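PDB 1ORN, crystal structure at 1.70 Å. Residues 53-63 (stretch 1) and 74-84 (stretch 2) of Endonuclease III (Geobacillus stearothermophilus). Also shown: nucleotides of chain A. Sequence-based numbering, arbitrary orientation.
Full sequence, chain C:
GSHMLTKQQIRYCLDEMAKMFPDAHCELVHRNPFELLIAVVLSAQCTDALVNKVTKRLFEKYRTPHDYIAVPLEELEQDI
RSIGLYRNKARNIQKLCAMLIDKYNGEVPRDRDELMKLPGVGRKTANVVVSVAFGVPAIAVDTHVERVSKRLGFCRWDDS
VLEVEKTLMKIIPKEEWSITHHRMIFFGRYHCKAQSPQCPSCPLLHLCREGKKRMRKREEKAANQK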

# COMPACT_ATOMS: atom_id res chain seq x y z
N LYS C 53 1.92 -15.69 3.60
CA LYS C 53 2.11 -17.14 3.56
C LYS C 53 3.41 -17.45 2.81
O LYS C 53 4.17 -18.33 3.22
CB LYS C 53 0.93 -17.83 2.88
CG LYS C 53 0.88 -17.65 1.37
N VAL C 54 3.65 -16.73 1.72
CA VAL C 54 4.85 -16.93 0.92
C VAL C 54 6.13 -16.45 1.61
O VAL C 54 7.12 -17.18 1.67
CB VAL C 54 4.73 -16.23 -0.45
CG1 VAL C 54 6.05 -16.28 -1.20
CG2 VAL C 54 3.64 -16.91 -1.27
N THR C 55 6.12 -15.22 2.13
CA THR C 55 7.32 -14.71 2.78
C THR C 55 7.66 -15.48 4.05
O THR C 55 8.80 -15.46 4.50
CB THR C 55 7.21 -13.20 3.11
OG1 THR C 55 6.16 -12.97 4.06
CG2 THR C 55 6.90 -12.42 1.84
N LYS C 56 6.68 -16.18 4.61
CA LYS C 56 6.92 -16.98 5.81
C LYS C 56 8.16 -17.83 5.56
O LYS C 56 9.11 -17.82 6.35
CB LYS C 56 5.71 -17.88 6.09
CG LYS C 56 5.86 -18.74 7.34
N ARG C 57 8.17 -18.55 4.44
CA ARG C 57 9.31 -19.39 4.09
C ARG C 57 10.39 -18.63 3.31
O ARG C 57 11.57 -18.92 3.45
CB ARG C 57 8.84 -20.60 3.28
CG ARG C 57 7.96 -20.28 2.09
CD ARG C 57 7.71 -21.52 1.25
NE ARG C 57 6.72 -21.29 0.20
CZ ARG C 57 5.43 -21.06 0.43
NH1 ARG C 57 4.60 -20.86 -0.59
NH2 ARG C 57 4.97 -21.04 1.67
N LEU C 58 9.98 -17.66 2.49
CA LEU C 58 10.94 -16.90 1.70
C LEU C 58 11.96 -16.20 2.58
O LEU C 58 13.15 -16.20 2.28
CB LEU C 58 10.23 -15.85 0.85
CG LEU C 58 11.12 -15.17 -0.20
CD1 LEU C 58 11.25 -16.10 -1.40
CD2 LEU C 58 10.51 -13.84 -0.62
N PHE C 59 11.51 -15.59 3.67
CA PHE C 59 12.41 -14.86 4.55
C PHE C 59 13.29 -15.76 5.41
O PHE C 59 14.14 -15.27 6.15
CB PHE C 59 11.63 -13.88 5.42
CG PHE C 59 10.95 -12.77 4.65
CD1 PHE C 59 11.32 -12.50 3.32
CD2 PHE C 59 9.97 -11.98 5.24
CE1 PHE C 59 10.71 -11.45 2.61
CE2 PHE C 59 9.36 -10.94 4.55
CZ PHE C 59 9.73 -10.68 3.22
N GLU C 60 13.09 -17.07 5.31
CA GLU C 60 13.93 -18.00 6.05
C GLU C 60 15.04 -18.45 5.11
O GLU C 60 16.18 -18.69 5.53
CB GLU C 60 13.12 -19.21 6.52
CG GLU C 60 12.13 -18.87 7.62
CD GLU C 60 12.78 -18.07 8.74
OE1 GLU C 60 13.73 -18.58 9.37
OE2 GLU C 60 12.34 -16.92 8.97
N LYS C 61 14.71 -18.54 3.82
CA LYS C 61 15.67 -18.94 2.80
C LYS C 61 16.58 -17.78 2.39
O LYS C 61 17.78 -17.97 2.19
CB LYS C 61 14.93 -19.46 1.57
CG LYS C 61 15.84 -19.88 0.43
CD LYS C 61 15.07 -20.63 -0.64
CE LYS C 61 15.97 -21.09 -1.77
NZ LYS C 61 15.20 -21.89 -2.77
N TYR C 62 16.00 -16.59 2.26
CA TYR C 62 16.74 -15.40 1.87
C TYR C 62 16.67 -14.38 3.00
O TYR C 62 15.59 -14.09 3.51
CB TYR C 62 16.12 -14.79 0.60
CG TYR C 62 15.98 -15.75 -0.57
CD1 TYR C 62 17.02 -15.94 -1.48
CD2 TYR C 62 14.79 -16.44 -0.78
CE1 TYR C 62 16.88 -16.80 -2.57
CE2 TYR C 62 14.64 -17.30 -1.86
CZ TYR C 62 15.69 -17.47 -2.75
OH TYR C 62 15.53 -18.31 -3.83
N ARG C 63 17.82 -13.82 3.39
CA ARG C 63 17.84 -12.84 4.48
C ARG C 63 18.53 -11.53 4.10
O ARG C 63 18.35 -10.51 4.78
CB ARG C 63 18.57 -13.41 5.70
CG ARG C 63 18.02 -14.72 6.23
CD ARG C 63 18.63 -15.02 7.59
NE ARG C 63 18.40 -16.39 8.02
CZ ARG C 63 19.05 -17.45 7.53
NH1 ARG C 63 18.77 -18.66 7.98
NH2 ARG C 63 19.99 -17.28 6.61
N GLU C 74 15.38 -18.62 -12.29
CA GLU C 74 14.36 -19.67 -12.32
C GLU C 74 14.02 -20.21 -10.94
O GLU C 74 12.88 -20.60 -10.68
CB GLU C 74 14.81 -20.83 -13.22
CG GLU C 74 15.18 -20.42 -14.64
CD GLU C 74 16.40 -19.52 -14.69
OE1 GLU C 74 17.44 -19.89 -14.11
OE2 GLU C 74 16.33 -18.45 -15.33
N GLU C 75 15.01 -20.25 -10.06
CA GLU C 75 14.81 -20.76 -8.71
C GLU C 75 13.97 -19.80 -7.87
O GLU C 75 13.06 -20.22 -7.16
CB GLU C 75 16.15 -21.01 -8.02
CG GLU C 75 16.04 -21.63 -6.63
CD GLU C 75 17.39 -21.99 -6.03
OE1 GLU C 75 17.44 -22.43 -4.86
OE2 GLU C 75 18.41 -21.84 -6.74
N LEU C 76 14.30 -18.51 -7.94
CA LEU C 76 13.55 -17.51 -7.18
C LEU C 76 12.12 -17.44 -7.71
O LEU C 76 11.17 -17.26 -6.94
CB LEU C 76 14.23 -16.14 -7.28
CG LEU C 76 13.54 -14.99 -6.54
CD1 LEU C 76 13.46 -15.31 -5.04
CD2 LEU C 76 14.29 -13.69 -6.77
N GLU C 77 11.96 -17.59 -9.02
CA GLU C 77 10.63 -17.56 -9.62
C GLU C 77 9.72 -18.59 -8.96
O GLU C 77 8.58 -18.28 -8.61
CB GLU C 77 10.70 -17.85 -11.12
CG GLU C 77 11.23 -16.70 -11.97
CD GLU C 77 11.15 -16.99 -13.47
OE1 GLU C 77 11.53 -16.11 -14.27
OE2 GLU C 77 10.71 -18.10 -13.85
N GLN C 78 10.22 -19.80 -8.78
CA GLN C 78 9.43 -20.85 -8.16
C GLN C 78 9.13 -20.55 -6.69
O GLN C 78 8.03 -20.82 -6.21
CB GLN C 78 10.15 -22.20 -8.26
CG GLN C 78 10.12 -22.80 -9.66
CD GLN C 78 8.71 -22.85 -10.23
OE1 GLN C 78 7.79 -23.41 -9.62
NE2 GLN C 78 8.53 -22.25 -11.41
N ASP C 79 10.10 -19.97 -6.00
CA ASP C 79 9.93 -19.63 -4.59
C ASP C 79 8.81 -18.63 -4.33
O ASP C 79 8.23 -18.62 -3.24
CB ASP C 79 11.25 -19.10 -4.02
CG ASP C 79 12.26 -20.21 -3.75
OD1 ASP C 79 13.45 -19.91 -3.56
OD2 ASP C 79 11.84 -21.39 -3.73
N ILE C 80 8.50 -17.79 -5.31
CA ILE C 80 7.44 -16.79 -5.17
C ILE C 80 6.32 -16.98 -6.19
O ILE C 80 5.49 -16.10 -6.38
CB ILE C 80 7.98 -15.34 -5.35
CG1 ILE C 80 8.45 -15.14 -6.79
CG2 ILE C 80 9.10 -15.08 -4.37
CD1 ILE C 80 8.86 -13.70 -7.11
N ARG C 81 6.29 -18.15 -6.83
CA ARG C 81 5.28 -18.43 -7.84
C ARG C 81 3.83 -18.18 -7.42
O ARG C 81 3.04 -17.68 -8.22
CB ARG C 81 5.42 -19.88 -8.32
CG ARG C 81 4.39 -20.28 -9.37
CD ARG C 81 4.59 -21.72 -9.84
NE ARG C 81 3.54 -22.12 -10.78
CZ ARG C 81 2.26 -22.29 -10.44
NH1 ARG C 81 1.87 -22.10 -9.19
NH2 ARG C 81 1.38 -22.65 -11.36
N SER C 82 3.49 -18.51 -6.18
CA SER C 82 2.13 -18.34 -5.68
C SER C 82 1.65 -16.89 -5.56
O SER C 82 0.46 -16.65 -5.35
CB SER C 82 1.96 -19.04 -4.34
OG SER C 82 2.03 -20.45 -4.50
N ILE C 83 2.57 -15.94 -5.69
CA ILE C 83 2.23 -14.52 -5.60
C ILE C 83 1.58 -14.04 -6.90
O ILE C 83 0.72 -13.15 -6.90
CB ILE C 83 3.51 -13.67 -5.34
CG1 ILE C 83 4.13 -14.02 -3.99
CG2 ILE C 83 3.17 -12.18 -5.41
CD1 ILE C 83 3.28 -13.64 -2.79
N GLY C 84 1.99 -14.64 -8.01
CA GLY C 84 1.48 -14.22 -9.31
C GLY C 84 2.46 -13.18 -9.81
O GLY C 84 3.30 -12.71 -9.03
P DT A 7 -0.16 -18.23 -13.51
OP1 DT A 7 1.07 -18.70 -14.20
OP2 DT A 7 -1.49 -18.42 -14.16
O5' DT A 7 -0.22 -18.87 -12.06
C5' DT A 7 0.82 -18.60 -11.12
C4' DT A 7 0.24 -18.27 -9.77
O4' DT A 7 -0.43 -16.98 -9.79
C3' DT A 7 -0.78 -19.27 -9.22
O3' DT A 7 -0.45 -19.57 -7.86
C2' DT A 7 -2.11 -18.54 -9.31
C1' DT A 7 -1.69 -17.08 -9.14
N1 DT A 7 -2.60 -16.08 -9.74
C2 DT A 7 -3.08 -15.06 -8.94
O2 DT A 7 -2.79 -14.94 -7.76
N3 DT A 7 -3.91 -14.16 -9.58
C4 DT A 7 -4.30 -14.19 -10.90
O4 DT A 7 -5.03 -13.31 -11.34
C5 DT A 7 -3.78 -15.29 -11.68
C7 DT A 7 -4.16 -15.42 -13.12
C6 DT A 7 -2.96 -16.17 -11.07
P DG A 6 4.43 -12.79 -15.22
OP1 DG A 6 5.57 -12.44 -14.33
OP2 DG A 6 4.67 -13.62 -16.43
O5' DG A 6 3.32 -13.49 -14.33
C5' DG A 6 2.27 -14.28 -14.92
C4' DG A 6 1.38 -14.82 -13.82
O4' DG A 6 0.77 -13.72 -13.09
C3' DG A 6 0.22 -15.72 -14.24
O3' DG A 6 0.02 -16.67 -13.19
C2' DG A 6 -0.96 -14.77 -14.23
C1' DG A 6 -0.62 -13.94 -13.00
N9 DG A 6 -1.28 -12.65 -12.89
C8 DG A 6 -1.71 -11.83 -13.91
N7 DG A 6 -2.25 -10.72 -13.49
C5 DG A 6 -2.18 -10.80 -12.11
C6 DG A 6 -2.60 -9.88 -11.11
O6 DG A 6 -3.13 -8.78 -11.26
N1 DG A 6 -2.34 -10.37 -9.83
C2 DG A 6 -1.75 -11.58 -9.54
N2 DG A 6 -1.60 -11.87 -8.23
N3 DG A 6 -1.35 -12.44 -10.47
C4 DG A 6 -1.59 -11.99 -11.72
P DG A 8 -1.26 -20.71 -7.07
OP1 DG A 8 -0.34 -21.31 -6.08
OP2 DG A 8 -1.95 -21.58 -8.06
O5' DG A 8 -2.36 -19.88 -6.28
C5' DG A 8 -1.95 -18.89 -5.34
C4' DG A 8 -3.15 -18.31 -4.63
O4' DG A 8 -3.79 -17.29 -5.43
C3' DG A 8 -4.23 -19.33 -4.27
O3' DG A 8 -4.66 -19.10 -2.94
C2' DG A 8 -5.33 -19.04 -5.28
C1' DG A 8 -5.18 -17.55 -5.52
N9 DG A 8 -5.63 -17.08 -6.83
C8 DG A 8 -5.44 -17.70 -8.04
N7 DG A 8 -5.96 -17.03 -9.04
C5 DG A 8 -6.52 -15.91 -8.45
C6 DG A 8 -7.22 -14.81 -9.04
O6 DG A 8 -7.48 -14.61 -10.23
N1 DG A 8 -7.62 -13.89 -8.07
C2 DG A 8 -7.38 -14.00 -6.73
N2 DG A 8 -7.85 -13.00 -5.96
N3 DG A 8 -6.73 -15.01 -6.17
C4 DG A 8 -6.33 -15.92 -7.09

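Two helices, 53-61 and 74-79, run in roughly opposite directions, at 143° between their axes. Their closest approach is 11.6 Å, and side chains fill the gap. The backbones draw nearest at Val 54 and Ile 80, with CA atoms 6.6 Å apart.

Stretch 2 begins with Glu 74, which is exposed and makes no contact with stretch 1. Glu 75 points toward stretch 1 with an extended side chain. Glu 75 OE1 accepts a hydrogen bond from Lys 61 NZ at 3.1 Å, within a salt bridge. The next residue, Leu 76, is apolar. Leu 76 CD1 lies 4.3 Å from Leu 58 CD1 and 3.9 Å from Tyr 62 CZ. Glu 77 and Gln 78 are out of reach.

Asp 79 is the polar center of the contact. Asp 79 OD1 accepts two hydrogen bonds: from Lys 61 NZ at 2.8 Å, part of a salt bridge, and from Tyr 62 OH at 2.6 Å. The carboxylate oxygen lies near the plane of the Tyr 62 ring, at its edge, where the hydroxyl can reach it. Lys 61 is fully extended, all four chi angles t, and its ammonium group bonds both acids. Asp 79 CB also rests 4.0 Å from Leu 58 CD1.

Ile 80 is the first residue to leave helical angles. Ile 80 CG2 packs 3.8 Å from Leu 58 CD1. The CA-to-CB bond of Arg 81 points sideways, and its side chain makes no contact with stretch 1. Ser 82 CB lies 4.1 Å from Val 54 CG2, while Ser 82 OG donates to DG8 of chain A OP1 at 3.0 Å. Ile 83 CD1 meets Val 54 CG2 at 3.6 Å, and Ile 83 O accepts from DG6 of chain A N2 at 3.0 Å. The apolar pairs are van der Waals contacts between buried side chains, which keep apolar surface from water. The segment thus touches helix and DNA together. Gly 84 ends the stretch against the DNA; a CB there would clash with DG6 of chain A N3.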